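PDB 3P2H: AHL synthase from Burkholderia glumae, which probably makes N-acyl-homoserine lactone quorum-sensing signals from S-adenosyl-L-methionine and fatty acyl-[ACP], releasing S-methyl-5'-thioadenosine. Local coordinates for residues A[126-130]-A[183-189]. The protein carries 3 engineered substitutions. Residues are numbered along the deposited sequence; the frame is centred on the assembly and turned at random.
Sequences AAVEC and TLAALDL
Helix 181-186 ends in a Schellman motif beside helix 120-133, a worked example of how a C-terminal turn redirects the chain while its leucines still face a neighbouring helix. Residues 126-130 form a regular turn of helix 120-133, with the C130 N to A126 O bond at 3.0 Å. Segment 183-189 starts as the last turn of helix 181-186; L187 flattens to phi/psi -101/4, D188 takes positive phi (62/39), and L189 becomes extended (-103/162). Two backbone bonds reach back into the last turn, L189 N to L184 O at 3.0 Å and D188 N to A185 O at 3.1 Å. In register, the CA atoms of V128 and L184 lie 8.1 Å apart and those of E129 and L189 7.0 Å.

V128 (chi1 t) points toward the second segment and makes most of the apolar contact. T183, L184, L187 and L189 face it. The turn at D188 brings L189 back toward V128, beside L184 and L187; all three leucines adopt m,t. V128 CG1 meets L189 CD1 at 3.8 Å and, more loosely, L184 CD2 and T183 CG2, each at 4.3 Å. T183 keeps its hydroxyl for D178 and H157.

The contact thus packs the C-terminal helix of this acetyltransferase-like fold against helix 120-133, whose A126 and C130 touch strands 2-6 and 53-58. The side chain of V128 is about 8 Å from the bound octanamide inhibitor. Beside V128, E129, salt-bridged to R133, places OE1 3.7 Å from L189 CD2. The tightest approach is V128 CG2 to L187 CD1, 3.5 Å.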
# COMPACT_ATOMS: atom_id res chain seq x y z
N ALA A 126 -8.17 5.12 -3.91
CA ALA A 126 -8.99 4.06 -3.34
C ALA A 126 -8.50 3.72 -1.93
O ALA A 126 -9.30 3.61 -1.00
CB ALA A 126 -8.93 2.82 -4.23
N ALA A 127 -7.19 3.55 -1.79
CA ALA A 127 -6.61 3.23 -0.49
C ALA A 127 -6.93 4.32 0.53
O ALA A 127 -7.42 4.03 1.62
CB ALA A 127 -5.10 3.08 -0.64
N VAL A 128 -6.64 5.56 0.18
CA VAL A 128 -6.91 6.67 1.09
C VAL A 128 -8.37 6.72 1.50
O VAL A 128 -8.69 6.79 2.69
CB VAL A 128 -6.52 8.02 0.44
CG1 VAL A 128 -7.00 9.19 1.31
CG2 VAL A 128 -4.99 8.09 0.28
N GLU A 129 -9.26 6.68 0.52
CA GLU A 129 -10.70 6.72 0.76
C GLU A 129 -11.10 5.64 1.76
O GLU A 129 -11.78 5.93 2.76
CB GLU A 129 -11.43 6.49 -0.56
CG GLU A 129 -12.90 6.84 -0.54
CD GLU A 129 -13.50 6.78 -1.93
OE1 GLU A 129 -14.27 7.70 -2.28
OE2 GLU A 129 -13.19 5.81 -2.68
N CYS A 130 -10.68 4.41 1.50
CA CYS A 130 -10.99 3.30 2.39
C CYS A 130 -10.47 3.53 3.81
O CYS A 130 -11.23 3.45 4.77
CB CYS A 130 -10.39 2.01 1.83
SG CYS A 130 -10.53 0.61 2.98
N THR A 183 -4.43 16.29 0.55
CA THR A 183 -4.41 14.92 0.05
C THR A 183 -5.75 14.53 -0.57
O THR A 183 -5.79 13.97 -1.66
CB THR A 183 -4.06 13.93 1.18
OG1 THR A 183 -2.68 14.07 1.53
CG2 THR A 183 -4.34 12.49 0.73
N LEU A 184 -6.83 14.84 0.13
CA LEU A 184 -8.16 14.52 -0.36
C LEU A 184 -8.44 15.23 -1.69
O LEU A 184 -8.89 14.62 -2.65
CB LEU A 184 -9.22 14.92 0.68
CG LEU A 184 -9.18 14.16 2.02
CD1 LEU A 184 -10.17 14.76 3.00
CD2 LEU A 184 -9.49 12.69 1.78
N ALA A 185 -8.15 16.53 -1.74
CA ALA A 185 -8.38 17.30 -2.97
C ALA A 185 -7.54 16.76 -4.12
O ALA A 185 -8.04 16.61 -5.23
CB ALA A 185 -8.05 18.77 -2.73
N ALA A 186 -6.28 16.46 -3.85
CA ALA A 186 -5.39 15.94 -4.89
C ALA A 186 -5.88 14.62 -5.46
O ALA A 186 -5.59 14.29 -6.61
CB ALA A 186 -3.99 15.77 -4.33
N LEU A 187 -6.64 13.87 -4.67
CA LEU A 187 -7.15 12.57 -5.09
C LEU A 187 -8.61 12.61 -5.52
O LEU A 187 -9.19 11.57 -5.83
CB LEU A 187 -6.97 11.55 -3.95
CG LEU A 187 -5.52 11.32 -3.52
CD1 LEU A 187 -5.47 10.50 -2.24
CD2 LEU A 187 -4.77 10.62 -4.64
N ASP A 188 -9.20 13.80 -5.52
CA ASP A 188 -10.60 13.97 -5.91
C ASP A 188 -11.57 13.23 -5.01
O ASP A 188 -12.56 12.67 -5.47
CB ASP A 188 -10.80 13.52 -7.36
CG ASP A 188 -10.34 14.55 -8.36
OD1 ASP A 188 -10.14 14.20 -9.54
OD2 ASP A 188 -10.19 15.72 -7.96
N LEU A 189 -11.27 13.23 -3.72
CA LEU A 189 -12.12 12.56 -2.74
C LEU A 189 -12.97 13.56 -1.96
O LEU A 189 -12.69 14.76 -1.93
CB LEU A 189 -11.25 11.75 -1.78
CG LEU A 189 -10.36 10.71 -2.45
CD1 LEU A 189 -9.42 10.09 -1.43
CD2 LEU A 189 -11.22 9.65 -3.13